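Local coordinates for Non-structural protein NS2 (Bluetongue virus, PDB 1UTY), which binds single-stranded RNA, the chain here being the RNA-binding domain from the N-terminal part of this viral phosphoprotein, at residues F8-F13 / K54-N59; P63-I68 / W94-V99; M78-G83 / Q129-N134; M104-Q109 / A117-C122. All blocks are in the same frame, centred on the assembly; numbering follows the deposited sequence.

Contact 1 (F8-F13 / K54-N59); sequences FTKNIF and KGYVLN
Phe13 and Tyr56 swing their rings the same way off neighbouring parallel strands, each CG anti to its own carbonyl carbon, yet they leave on opposite faces of the sheet. Phe13 (chi1 -60°) turns a ring edge to the partner backbone: Phe13 CD2 lies 3.4 Å from Tyr56 O, and Phe13 CE2 rests 4.0 Å from Gly55 CA. Tyr56 (chi1 -62°) likewise sets its edge against Asn11 O, while the Lys10 side chain, bent at chi2 and chi4, crosses Tyr56 obliquely, its CD 4.0 Å from Tyr56 CE1. The phenol hydroxyl goes on to Asp70. On the same face as Tyr56, Ile12 runs alongside Leu58, its CG2 4.0 Å from Leu58 CB, with Ile75 and Leu77 packing nearby.

Three backbone bonds join the strands. Asn11 O receives Tyr56 N at 2.9 Å and Tyr56 O receives Phe13 N at 2.8 Å, both nearly along the C=O axis; Leu58 N reaches Phe13 O from above the carbonyl plane. Water 1 extends the pairing, accepting from Asn11 N and donating to Lys54 O.

The chemistry is that of a buried strand pair: three main-chain bonds and a water satisfy facing backbone groups, while apolar side chains lie on both sides.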
loop_
_atom_site.group_PDB
_atom_site.type_symbol
_atom_site.label_atom_id
_atom_site.label_comp_id
_atom_site.label_asym_id
_atom_site.label_seq_id
_atom_site.Cartn_x
_atom_site.Cartn_y
_atom_site.Cartn_z
ATOM N N PHE A 8 -9.938 12.784 12.939
ATOM C CA PHE A 8 -10.893 11.767 13.484
ATOM C C PHE A 8 -10.148 10.547 14.054
ATOM O O PHE A 8 -8.959 10.335 13.772
ATOM C CB PHE A 8 -11.940 11.357 12.422
ATOM N N THR A 9 -10.865 9.772 14.858
ATOM C CA THR A 9 -10.334 8.652 15.628
ATOM C C THR A 9 -10.269 7.374 14.783
ATOM O O THR A 9 -11.240 7.030 14.110
ATOM C CB THR A 9 -11.282 8.429 16.858
ATOM O OG1 THR A 9 -11.245 9.583 17.705
ATOM C CG2 THR A 9 -10.816 7.298 17.770
ATOM N N LYS A 10 -9.149 6.656 14.838
ATOM C CA LYS A 10 -9.067 5.341 14.200
ATOM C C LYS A 10 -8.890 4.215 15.223
ATOM O O LYS A 10 -8.116 4.345 16.185
ATOM C CB LYS A 10 -7.939 5.286 13.159
ATOM C CG LYS A 10 -8.040 6.311 12.001
ATOM C CD LYS A 10 -9.235 6.059 11.066
ATOM C CE LYS A 10 -9.733 7.369 10.426
ATOM N NZ LYS A 10 -11.231 7.530 10.423
ATOM N N ASN A 11 -9.600 3.108 14.987
ATOM C CA ASN A 11 -9.533 1.921 15.832
ATOM C C ASN A 11 -8.987 0.712 15.109
ATOM O O ASN A 11 -9.616 0.185 14.199
ATOM C CB ASN A 11 -10.918 1.590 16.381
ATOM C CG ASN A 11 -11.313 2.499 17.491
ATOM O OD1 ASN A 11 -10.884 2.309 18.627
ATOM N ND2 ASN A 11 -12.088 3.531 17.173
ATOM N N ILE A 12 -7.812 0.277 15.534
ATOM C CA ILE A 12 -7.131 -0.838 14.921
ATOM C C ILE A 12 -7.163 -1.988 15.921
ATOM O O ILE A 12 -6.802 -1.827 17.084
ATOM C CB ILE A 12 -5.673 -0.425 14.507
ATOM C CG1 ILE A 12 -5.719 0.713 13.484
ATOM C CG2 ILE A 12 -4.901 -1.580 13.864
ATOM C CD1 ILE A 12 -5.498 2.073 14.091
ATOM N N PHE A 13 -7.651 -3.125 15.449
ATOM C CA PHE A 13 -7.766 -4.326 16.237
ATOM C C PHE A 13 -6.784 -5.317 15.655
ATOM O O PHE A 13 -7.022 -5.890 14.594
ATOM C CB PHE A 13 -9.209 -4.843 16.189
ATOM C CG PHE A 13 -10.219 -3.847 16.731
ATOM C CD1 PHE A 13 -10.535 -3.832 18.086
ATOM C CD2 PHE A 13 -10.807 -2.901 15.884
ATOM C CE1 PHE A 13 -11.448 -2.895 18.606
ATOM C CE2 PHE A 13 -11.720 -1.963 16.372
ATOM C CZ PHE A 13 -12.044 -1.950 17.753
ATOM N N LYS A 54 -16.871 0.328 12.022
ATOM C CA LYS A 54 -15.927 1.233 11.367
ATOM C C LYS A 54 -14.464 0.954 11.757
ATOM O O LYS A 54 -13.568 1.707 11.405
ATOM C CB LYS A 54 -16.319 2.702 11.626
ATOM N N GLY A 55 -14.227 -0.142 12.476
ATOM C CA GLY A 55 -12.883 -0.540 12.859
ATOM C C GLY A 55 -12.104 -1.329 11.810
ATOM O O GLY A 55 -12.680 -1.897 10.857
ATOM N N TYR A 56 -10.790 -1.368 12.002
ATOM C CA TYR A 56 -9.873 -2.109 11.136
ATOM C C TYR A 56 -9.428 -3.365 11.862
ATOM O O TYR A 56 -8.976 -3.286 13.008
ATOM C CB TYR A 56 -8.625 -1.265 10.797
ATOM C CG TYR A 56 -8.935 0.007 10.047
ATOM C CD1 TYR A 56 -9.464 1.124 10.702
ATOM C CD2 TYR A 56 -8.722 0.090 8.677
ATOM C CE1 TYR A 56 -9.778 2.291 9.995
ATOM C CE2 TYR A 56 -9.022 1.242 7.975
ATOM C CZ TYR A 56 -9.542 2.333 8.638
ATOM O OH TYR A 56 -9.816 3.462 7.926
ATOM N N VAL A 57 -9.568 -4.514 11.216
ATOM C CA VAL A 57 -8.943 -5.719 11.724
ATOM C C VAL A 57 -7.622 -5.860 10.985
ATOM O O VAL A 57 -7.580 -6.000 9.764
ATOM C CB VAL A 57 -9.818 -6.981 11.538
ATOM C CG1 VAL A 57 -9.040 -8.239 11.876
ATOM C CG2 VAL A 57 -11.075 -6.891 12.385
ATOM N N LEU A 58 -6.544 -5.771 11.741
ATOM C CA LEU A 58 -5.223 -5.952 11.207
ATOM C C LEU A 58 -4.736 -7.337 11.625
ATOM O O LEU A 58 -4.254 -7.543 12.745
ATOM C CB LEU A 58 -4.301 -4.845 11.715
ATOM C CG LEU A 58 -2.855 -4.861 11.203
ATOM C CD1 LEU A 58 -2.820 -4.967 9.655
ATOM C CD2 LEU A 58 -2.096 -3.628 11.725
ATOM N N ASN A 59 -4.921 -8.286 10.717
ATOM C CA ASN A 59 -4.454 -9.651 10.869
ATOM C C ASN A 59 -2.986 -9.655 10.447
ATOM O O ASN A 59 -2.667 -9.390 9.274
ATOM C CB ASN A 59 -5.315 -10.544 9.976
ATOM C CG ASN A 59 -4.955 -12.042 10.051
ATOM O OD1 ASN A 59 -3.950 -12.435 10.613
ATOM N ND2 ASN A 59 -5.786 -12.867 9.432
HETATM O O HOH W 1 -11.758 3.163 12.758
#

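Contact 2 (P63-I68 / W94-V99); sequences PGAYRI and WKFEGV
Gly64 opens the strand by pairing with Leu79 on its other side, so the approach to segment 94-99 begins at Ala65. The Ala65 methyl points at the partner, its CB 3.2 Å from Lys95 O and 3.7 Å from Phe96 CD2, while Ala65 O takes the N-H of Glu97 at 2.9 Å. Tyr66 leaves on the face it shares with Glu97, Ile68 and Val99 and lies beside the extended Glu97 side chain, Tyr66 CE1 3.7 Å from Glu97 OE1; that carboxylate is held by the backbone N-H groups of Met125 and Gly126, and the Tyr66 hydroxyl by Gly62. The edge of the Tyr66 ring also meets Val99 CG2.

Arg67 does most of the work. Its N donates to Glu97 O at 2.9 Å and its O accepts from Val99 N at 2.7 Å. A bend at chi3 lays one face of the guanidinium against Phe96 CD1, 3.5 Å above its plane, with guanidinium and ring planes 35° apart. Ser76 holds NE and Glu92 forms a salt bridge to NH2, which probably fixes the group's rotation. Ile68 pairs with Val99 in the last parallel bridge.

Arg67 thus bonds to both residues flanking its partner Gly98, the signature of parallel beta pairing, here between strands 64-70 and 97-110 of the mixed sheet.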
loop_
_atom_site.group_PDB
_atom_site.type_symbol
_atom_site.label_atom_id
_atom_site.label_comp_id
_atom_site.label_asym_id
_atom_site.label_seq_id
_atom_site.Cartn_x
_atom_site.Cartn_y
_atom_site.Cartn_z
ATOM N N PRO A 63 5.947 -9.544 13.864
ATOM C CA PRO A 63 6.405 -8.147 13.893
ATOM C C PRO A 63 6.649 -7.602 12.486
ATOM O O PRO A 63 6.876 -8.376 11.553
ATOM C CB PRO A 63 7.709 -8.192 14.708
ATOM C CG PRO A 63 8.108 -9.625 14.798
ATOM C CD PRO A 63 6.937 -10.479 14.419
ATOM N N GLY A 64 6.596 -6.282 12.341
ATOM C CA GLY A 64 6.670 -5.655 11.040
ATOM C C GLY A 64 6.159 -4.229 11.013
ATOM O O GLY A 64 5.506 -3.755 11.956
ATOM N N ALA A 65 6.500 -3.540 9.932
ATOM C CA ALA A 65 5.949 -2.242 9.610
ATOM C C ALA A 65 4.720 -2.449 8.730
ATOM O O ALA A 65 4.815 -3.054 7.669
ATOM C CB ALA A 65 6.977 -1.422 8.874
ATOM N N TYR A 66 3.567 -1.956 9.184
ATOM C CA TYR A 66 2.307 -2.125 8.466
ATOM C C TYR A 66 1.623 -0.776 8.226
ATOM O O TYR A 66 1.418 0.006 9.151
ATOM C CB TYR A 66 1.369 -3.047 9.241
ATOM C CG TYR A 66 1.949 -4.404 9.568
ATOM C CD1 TYR A 66 1.896 -5.431 8.644
ATOM C CD2 TYR A 66 2.537 -4.665 10.812
ATOM C CE1 TYR A 66 2.411 -6.674 8.927
ATOM C CE2 TYR A 66 3.046 -5.914 11.115
ATOM C CZ TYR A 66 2.978 -6.912 10.157
ATOM O OH TYR A 66 3.472 -8.163 10.393
ATOM N N ARG A 67 1.282 -0.515 6.972
ATOM C CA ARG A 67 0.589 0.711 6.604
ATOM C C ARG A 67 -0.776 0.369 6.041
ATOM O O ARG A 67 -0.877 -0.186 4.950
ATOM C CB ARG A 67 1.406 1.492 5.578
ATOM C CG ARG A 67 0.772 2.789 5.092
ATOM C CD ARG A 67 1.779 3.734 4.437
ATOM N NE ARG A 67 2.334 4.690 5.405
ATOM C CZ ARG A 67 3.448 5.414 5.223
ATOM N NH1 ARG A 67 4.180 5.287 4.103
ATOM N NH2 ARG A 67 3.832 6.273 6.165
ATOM N N ILE A 68 -1.829 0.685 6.785
ATOM C CA ILE A 68 -3.169 0.449 6.274
ATOM C C ILE A 68 -3.553 1.559 5.313
ATOM O O ILE A 68 -3.500 2.723 5.674
ATOM C CB ILE A 68 -4.193 0.333 7.412
ATOM C CG1 ILE A 68 -3.907 -0.908 8.260
ATOM C CG2 ILE A 68 -5.613 0.294 6.840
ATOM C CD1 ILE A 68 -4.466 -0.837 9.684
ATOM N N TRP A 94 10.501 5.835 7.322
ATOM C CA TRP A 94 10.496 4.369 7.366
ATOM C C TRP A 94 9.700 3.728 6.238
ATOM O O TRP A 94 8.763 4.329 5.724
ATOM C CB TRP A 94 9.924 3.850 8.693
ATOM C CG TRP A 94 10.356 4.544 9.937
ATOM C CD1 TRP A 94 9.559 5.288 10.764
ATOM C CD2 TRP A 94 11.669 4.558 10.535
ATOM N NE1 TRP A 94 10.290 5.770 11.822
ATOM C CE2 TRP A 94 11.585 5.344 11.716
ATOM C CE3 TRP A 94 12.914 4.002 10.188
ATOM C CZ2 TRP A 94 12.689 5.578 12.562
ATOM C CZ3 TRP A 94 14.030 4.237 11.033
ATOM C CH2 TRP A 94 13.900 5.028 12.201
ATOM N N LYS A 95 10.083 2.497 5.880
ATOM C CA LYS A 95 9.350 1.648 4.939
ATOM C C LYS A 95 8.191 0.966 5.683
ATOM O O LYS A 95 8.311 0.662 6.876
ATOM C CB LYS A 95 10.245 0.499 4.419
ATOM C CG LYS A 95 11.399 0.860 3.500
ATOM C CD LYS A 95 11.988 -0.393 2.783
ATOM C CE LYS A 95 13.524 -0.395 2.863
ATOM N NZ LYS A 95 14.270 -0.751 1.588
ATOM N N PHE A 96 7.114 0.665 4.951
ATOM C CA PHE A 96 6.010 -0.136 5.464
ATOM C C PHE A 96 5.527 -1.123 4.428
ATOM O O PHE A 96 5.627 -0.878 3.230
ATOM C CB PHE A 96 4.823 0.757 5.821
ATOM C CG PHE A 96 5.141 1.766 6.844
ATOM C CD1 PHE A 96 5.727 2.975 6.480
ATOM C CD2 PHE A 96 4.899 1.499 8.175
ATOM C CE1 PHE A 96 6.060 3.898 7.443
ATOM C CE2 PHE A 96 5.225 2.395 9.129
ATOM C CZ PHE A 96 5.813 3.604 8.784
ATOM N N GLU A 97 4.958 -2.222 4.902
ATOM C CA GLU A 97 4.129 -3.050 4.050
ATOM C C GLU A 97 2.776 -2.359 3.844
ATOM O O GLU A 97 2.000 -2.209 4.788
ATOM C CB GLU A 97 3.932 -4.420 4.678
ATOM C CG GLU A 97 3.062 -5.334 3.834
ATOM C CD GLU A 97 2.807 -6.674 4.477
ATOM O OE1 GLU A 97 3.538 -7.053 5.423
ATOM O OE2 GLU A 97 1.865 -7.358 4.029
ATOM N N GLY A 98 2.511 -1.934 2.609
ATOM C CA GLY A 98 1.206 -1.431 2.214
ATOM C C GLY A 98 0.137 -2.506 2.327
ATOM O O GLY A 98 0.101 -3.459 1.576
ATOM N N VAL A 99 -0.731 -2.355 3.309
ATOM C CA VAL A 99 -1.776 -3.326 3.556
ATOM C C VAL A 99 -3.052 -2.734 2.979
ATOM O O VAL A 99 -3.360 -1.549 3.207
ATOM C CB VAL A 99 -1.936 -3.586 5.077
ATOM C CG1 VAL A 99 -3.073 -4.552 5.355
ATOM C CG2 VAL A 99 -0.623 -4.102 5.678
HETATM O O HOH W 2 5.414 -5.927 7.064
HETATM O O HOH W 3 7.190 5.311 3.745
#

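Contact 3 (M78-G83 / Q129-N134); sequences MLTPHG and QPYMRN
Met78, on strand 73-79, points toward segment 129-134, and its side chain crosses the Tyr131 ring atom by atom. Met78 CB sits at the phenol end, 3.4 Å from Tyr131 OH. Met78 CG, anti to the carbonyl carbon, lies over one face of the ring, toward its rim, 3.5 Å from Tyr131 CZ, in a CH-pi contact. The bend at chi2 (-57°) then carries Met78 SD over the middle of the ring: it stands 4.4 Å from the Tyr131 centroid and only 3° off the ring normal, a Met-aromatic contact. From there Met78 SD also touches Pro130 CA at 3.7 Å and weakly accepts the Tyr131 N-H, its N 3.6 Å away. The methyl, Met78 CE, ends beside the loop backbone, 3.5 Å from Tyr131 N.

Thr80 closes the other flank. Thr80 CG2 meets Pro130 CB at 3.8 Å and comes up to the edge of the Tyr131 ring. Its OG1 turns inward to its own segment, accepting from His82 N in an ST turn and donating to Gly83 O, which Thr80 N also grips.

Tyr131 has a positive phi (55°), so the chain bends sharply where the ring lies down. Glu85 binds its hydroxyl, and the rings of Trp94 and Tyr131 meet edge-to-face. The contact is thus held by dispersion and a soft sulfur acceptor, while the stronger polar bonds run within segment 78-83 or to Glu85.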
loop_
_atom_site.group_PDB
_atom_site.type_symbol
_atom_site.label_atom_id
_atom_site.label_comp_id
_atom_site.label_asym_id
_atom_site.label_seq_id
_atom_site.Cartn_x
_atom_site.Cartn_y
_atom_site.Cartn_z
ATOM N N MET A 78 4.125 0.426 13.645
ATOM C CA MET A 78 5.264 -0.423 13.954
ATOM C C MET A 78 4.867 -1.408 15.043
ATOM O O MET A 78 4.624 -1.017 16.189
ATOM C CB MET A 78 6.447 0.417 14.416
ATOM C CG MET A 78 7.018 1.338 13.364
ATOM S SD MET A 78 7.549 0.458 11.877
ATOM C CE MET A 78 8.298 1.792 11.039
ATOM N N LEU A 79 4.777 -2.683 14.686
ATOM C CA LEU A 79 4.470 -3.715 15.681
ATOM C C LEU A 79 5.704 -4.536 15.930
ATOM O O LEU A 79 6.147 -5.273 15.037
ATOM C CB LEU A 79 3.308 -4.611 15.223
ATOM C CG LEU A 79 2.053 -3.886 14.722
ATOM C CD1 LEU A 79 1.005 -4.894 14.264
ATOM C CD2 LEU A 79 1.473 -2.897 15.800
ATOM N N THR A 80 6.283 -4.397 17.118
ATOM C CA THR A 80 7.458 -5.183 17.446
ATOM C C THR A 80 7.109 -6.192 18.518
ATOM O O THR A 80 5.980 -6.174 19.020
ATOM C CB THR A 80 8.667 -4.292 17.877
ATOM O OG1 THR A 80 8.429 -3.751 19.176
ATOM C CG2 THR A 80 8.811 -3.074 16.958
ATOM N N PRO A 81 8.062 -7.069 18.868
ATOM C CA PRO A 81 7.888 -7.965 20.015
ATOM C C PRO A 81 7.841 -7.172 21.314
ATOM O O PRO A 81 7.290 -7.651 22.301
ATOM C CB PRO A 81 9.154 -8.848 19.991
ATOM C CG PRO A 81 9.789 -8.638 18.658
ATOM C CD PRO A 81 9.365 -7.270 18.202
ATOM N N HIS A 82 8.402 -5.965 21.317
ATOM C CA HIS A 82 8.509 -5.205 22.565
ATOM C C HIS A 82 7.800 -3.852 22.558
ATOM O O HIS A 82 7.986 -3.070 23.468
ATOM C CB HIS A 82 9.986 -5.006 22.927
ATOM C CG HIS A 82 10.746 -6.288 23.088
ATOM N ND1 HIS A 82 10.403 -7.244 24.025
ATOM C CD2 HIS A 82 11.819 -6.777 22.422
ATOM C CE1 HIS A 82 11.240 -8.262 23.933
ATOM N NE2 HIS A 82 12.108 -8.005 22.969
ATOM N N GLY A 83 7.002 -3.562 21.537
ATOM C CA GLY A 83 6.398 -2.253 21.444
ATOM C C GLY A 83 5.416 -2.116 20.311
ATOM O O GLY A 83 5.427 -2.893 19.361
ATOM N N GLN A 129 10.308 -5.248 7.955
ATOM C CA GLN A 129 10.689 -5.181 9.348
ATOM C C GLN A 129 10.428 -3.782 9.877
ATOM O O GLN A 129 10.451 -2.810 9.102
ATOM C CB GLN A 129 12.169 -5.526 9.521
ATOM C CG GLN A 129 12.526 -6.978 9.232
ATOM C CD GLN A 129 14.024 -7.163 9.094
ATOM O OE1 GLN A 129 14.531 -7.438 7.993
ATOM N NE2 GLN A 129 14.742 -6.999 10.198
ATOM N N PRO A 130 10.180 -3.675 11.184
ATOM C CA PRO A 130 9.968 -2.380 11.815
ATOM C C PRO A 130 11.253 -1.550 11.746
ATOM O O PRO A 130 12.355 -2.105 11.783
ATOM C CB PRO A 130 9.669 -2.756 13.268
ATOM C CG PRO A 130 9.223 -4.196 13.205
ATOM C CD PRO A 130 10.098 -4.777 12.162
ATOM N N TYR A 131 11.092 -0.237 11.633
ATOM C CA TYR A 131 12.195 0.718 11.672
ATOM C C TYR A 131 13.301 0.466 10.654
ATOM O O TYR A 131 14.480 0.575 10.977
ATOM C CB TYR A 131 12.732 0.879 13.118
ATOM C CG TYR A 131 11.610 1.167 14.099
ATOM C CD1 TYR A 131 11.084 0.158 14.914
ATOM C CD2 TYR A 131 11.026 2.433 14.158
ATOM C CE1 TYR A 131 10.024 0.413 15.789
ATOM C CE2 TYR A 131 9.983 2.705 15.027
ATOM C CZ TYR A 131 9.482 1.686 15.834
ATOM O OH TYR A 131 8.446 1.964 16.680
ATOM N N MET A 132 12.908 0.144 9.420
ATOM C CA MET A 132 13.812 0.165 8.269
ATOM C C MET A 132 13.688 1.507 7.527
ATOM O O MET A 132 12.590 1.918 7.154
ATOM C CB MET A 132 13.519 -1.002 7.318
ATOM C CG MET A 132 14.123 -2.396 7.704
ATOM S SD MET A 132 15.541 -2.478 8.852
ATOM C CE MET A 132 16.851 -1.448 7.910
ATOM N N ARG A 133 14.811 2.192 7.329
ATOM C CA ARG A 133 14.839 3.462 6.602
ATOM C C ARG A 133 14.212 3.330 5.216
ATOM O O ARG A 133 14.427 2.339 4.534
ATOM C CB ARG A 133 16.277 3.952 6.438
ATOM C CG ARG A 133 16.744 4.952 7.478
ATOM C CD ARG A 133 18.246 5.299 7.367
ATOM N NE ARG A 133 18.881 4.642 6.219
ATOM C CZ ARG A 133 19.617 3.529 6.283
ATOM N NH1 ARG A 133 19.842 2.925 7.445
ATOM N NH2 ARG A 133 20.136 3.018 5.171
ATOM N N ASN A 134 13.442 4.326 4.792
ATOM C CA ASN A 134 12.939 4.302 3.426
ATOM C C ASN A 134 13.915 4.960 2.466
ATOM O O ASN A 134 13.627 6.003 1.887
ATOM C CB ASN A 134 11.548 4.910 3.297
ATOM C CG ASN A 134 10.937 4.637 1.924
ATOM O OD1 ASN A 134 11.227 3.609 1.293
ATOM N ND2 ASN A 134 10.117 5.563 1.446
#

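Contact 4 (M104-Q109 / A117-C122); sequences MATRVQ and AEIKYC
The Tyr121 ring is the flat group to start from: what approaches it across the pair is the sulfur of Met104, obliquely, 5.1 Å from the ring centroid and 47° off its normal. This Met-aromatic contact has a closer aliphatic counterpart, since Met104 SD lies 3.7 Å from Tyr121 CB. The ring extends off the pair, and its hydroxyl binds Asn59. With the chain bent at chi3, Met104 CE reaches Ile119 CB at 4.0 Å and Tyr121 CB at 3.7 Å.

Next along the face, Thr106 holds OG1 in the crowded position between backbone N and carbonyl carbon. There Thr106 OG1 meets Ile119 CG1 at 3.3 Å and donates a weak bond to Ala117 O, which already takes Thr106 N at 2.9 Å. Val108 CG2 finishes the row against Ala117 CB at 3.7 Å.

Met104 with Ile119 and Thr106 with Ala117 are hydrogen-bonded pairs, two bonds each; the longest of these four, Ile119 N to Met104 O, measures 3.0 Å. Ala105 and Glu118 form the non-hydrogen-bonded pair between them, and Glu118 reaches Arg158 of the second subunit.

The N-to-C directions of the two segments lie 122° apart, far from 180°, so the antiparallel hairpin is strongly twisted here; at Arg107 it pairs with a strand of the second subunit, carrying the sheet across the dimer interface.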
loop_
_atom_site.group_PDB
_atom_site.type_symbol
_atom_site.label_atom_id
_atom_site.label_comp_id
_atom_site.label_asym_id
_atom_site.label_seq_id
_atom_site.Cartn_x
_atom_site.Cartn_y
_atom_site.Cartn_z
ATOM N N MET A 104 -16.048 -5.365 5.161
ATOM C CA MET A 104 -16.844 -6.549 5.457
ATOM C C MET A 104 -18.136 -6.103 6.078
ATOM O O MET A 104 -18.133 -5.266 6.979
ATOM C CB MET A 104 -16.132 -7.462 6.463
ATOM C CG MET A 104 -14.851 -8.085 5.960
ATOM S SD MET A 104 -14.204 -9.311 7.093
ATOM C CE MET A 104 -13.980 -8.324 8.612
ATOM N N ALA A 105 -19.235 -6.654 5.586
ATOM C CA ALA A 105 -20.519 -6.498 6.235
ATOM C C ALA A 105 -20.600 -7.559 7.338
ATOM O O ALA A 105 -20.518 -8.759 7.071
ATOM C CB ALA A 105 -21.652 -6.658 5.224
ATOM N N THR A 106 -20.722 -7.110 8.581
ATOM C CA THR A 106 -20.748 -8.024 9.713
ATOM C C THR A 106 -21.836 -7.657 10.701
ATOM O O THR A 106 -22.581 -6.696 10.497
ATOM C CB THR A 106 -19.385 -8.049 10.465
ATOM O OG1 THR A 106 -19.277 -6.900 11.319
ATOM C CG2 THR A 106 -18.217 -7.905 9.528
ATOM N N ARG A 107 -21.906 -8.454 11.768
ATOM C CA ARG A 107 -22.567 -8.085 13.009
ATOM C C ARG A 107 -21.579 -8.233 14.157
ATOM O O ARG A 107 -20.854 -9.227 14.236
ATOM C CB ARG A 107 -23.773 -8.973 13.263
ATOM C CG ARG A 107 -25.071 -8.395 12.773
ATOM C CD ARG A 107 -26.200 -9.384 12.800
ATOM N NE ARG A 107 -26.822 -9.463 14.118
ATOM C CZ ARG A 107 -27.688 -8.572 14.601
ATOM N NH1 ARG A 107 -28.025 -7.506 13.882
ATOM N NH2 ARG A 107 -28.217 -8.746 15.809
ATOM N N VAL A 108 -21.557 -7.236 15.040
ATOM C CA VAL A 108 -20.630 -7.197 16.168
ATOM C C VAL A 108 -21.239 -6.549 17.415
ATOM O O VAL A 108 -22.178 -5.738 17.325
ATOM C CB VAL A 108 -19.302 -6.448 15.825
ATOM C CG1 VAL A 108 -18.411 -7.284 14.908
ATOM C CG2 VAL A 108 -19.578 -5.068 15.235
ATOM N N GLN A 109 -20.680 -6.920 18.568
ATOM C CA GLN A 109 -20.954 -6.278 19.852
ATOM C C GLN A 109 -20.406 -4.849 19.882
ATOM O O GLN A 109 -19.194 -4.637 19.724
ATOM C CB GLN A 109 -20.316 -7.076 20.995
ATOM C CG GLN A 109 -21.173 -8.210 21.525
ATOM C CD GLN A 109 -21.140 -8.338 23.053
ATOM O OE1 GLN A 109 -20.564 -7.502 23.752
ATOM N NE2 GLN A 109 -21.756 -9.388 23.563
ATOM N N ALA A 117 -22.689 -3.895 11.121
ATOM C CA ALA A 117 -21.542 -2.991 11.068
ATOM C C ALA A 117 -20.571 -3.257 9.929
ATOM O O ALA A 117 -20.397 -4.386 9.477
ATOM C CB ALA A 117 -20.796 -2.999 12.400
ATOM N N GLU A 118 -19.939 -2.184 9.471
ATOM C CA GLU A 118 -18.846 -2.298 8.524
ATOM C C GLU A 118 -17.549 -2.432 9.299
ATOM O O GLU A 118 -17.273 -1.642 10.199
ATOM C CB GLU A 118 -18.798 -1.088 7.604
ATOM C CG GLU A 118 -18.219 -1.400 6.238
ATOM C CD GLU A 118 -17.753 -0.168 5.487
ATOM O OE1 GLU A 118 -18.605 0.683 5.152
ATOM O OE2 GLU A 118 -16.533 -0.055 5.240
ATOM N N ILE A 119 -16.787 -3.468 8.974
ATOM C CA ILE A 119 -15.440 -3.646 9.488
ATOM C C ILE A 119 -14.492 -3.672 8.305
ATOM O O ILE A 119 -14.820 -4.193 7.252
ATOM C CB ILE A 119 -15.315 -4.951 10.291
ATOM C CG1 ILE A 119 -16.479 -5.109 11.275
ATOM C CG2 ILE A 119 -13.985 -5.004 11.038
ATOM C CD1 ILE A 119 -16.330 -4.380 12.593
ATOM N N LYS A 120 -13.304 -3.115 8.478
ATOM C CA LYS A 120 -12.339 -3.110 7.397
ATOM C C LYS A 120 -11.303 -4.180 7.675
ATOM O O LYS A 120 -10.570 -4.090 8.667
ATOM C CB LYS A 120 -11.727 -1.713 7.223
ATOM C CG LYS A 120 -12.749 -0.611 7.442
ATOM C CD LYS A 120 -12.601 0.553 6.503
ATOM C CE LYS A 120 -13.123 1.813 7.192
ATOM N NZ LYS A 120 -13.403 2.890 6.202
ATOM N N TYR A 121 -11.289 -5.214 6.830
ATOM C CA TYR A 121 -10.349 -6.324 6.978
ATOM C C TYR A 121 -9.023 -6.070 6.256
ATOM O O TYR A 121 -9.001 -5.756 5.059
ATOM C CB TYR A 121 -10.955 -7.654 6.510
ATOM C CG TYR A 121 -10.025 -8.822 6.765
ATOM C CD1 TYR A 121 -9.734 -9.240 8.074
ATOM C CD2 TYR A 121 -9.390 -9.471 5.718
ATOM C CE1 TYR A 121 -8.855 -10.291 8.316
ATOM C CE2 TYR A 121 -8.512 -10.524 5.949
ATOM C CZ TYR A 121 -8.252 -10.931 7.244
ATOM O OH TYR A 121 -7.375 -11.975 7.466
ATOM N N CYS A 122 -7.926 -6.240 6.988
ATOM C CA CYS A 122 -6.587 -5.922 6.496
ATOM C C CYS A 122 -5.647 -7.060 6.853
ATOM O O CYS A 122 -5.487 -7.395 8.034
ATOM C CB CYS A 122 -6.067 -4.631 7.127
ATOM S SG CYS A 122 -7.226 -3.261 7.105
#

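In the fold
All four contacts reach one mixed sheet, contact 3 with only one of its segments. Contacts 1 and 4 are buried, contacts 2 and 3 partly so; contact 4 is peripheral in the chain and is covered by the second subunit. Contacts 1 and 4 meet where strand 56-59 lies beside strand 113-123: Val57 packs on Ile119, and Lys54 N bonds Glu118 O. Contact 2 shares strand 97-110 with contact 4, and its Ile68 packs on Tyr56 of contact 1. Contacts 3 and 4 lie on opposite sides of the chain's centre, about 27 Å between their own centres; Lys95 with Met132 ties contact 3 to contact 2. Chemistry follows place: parallel pairing in contacts 1 and 2, antiparallel in contact 4, mostly side-chain packing in contact 3.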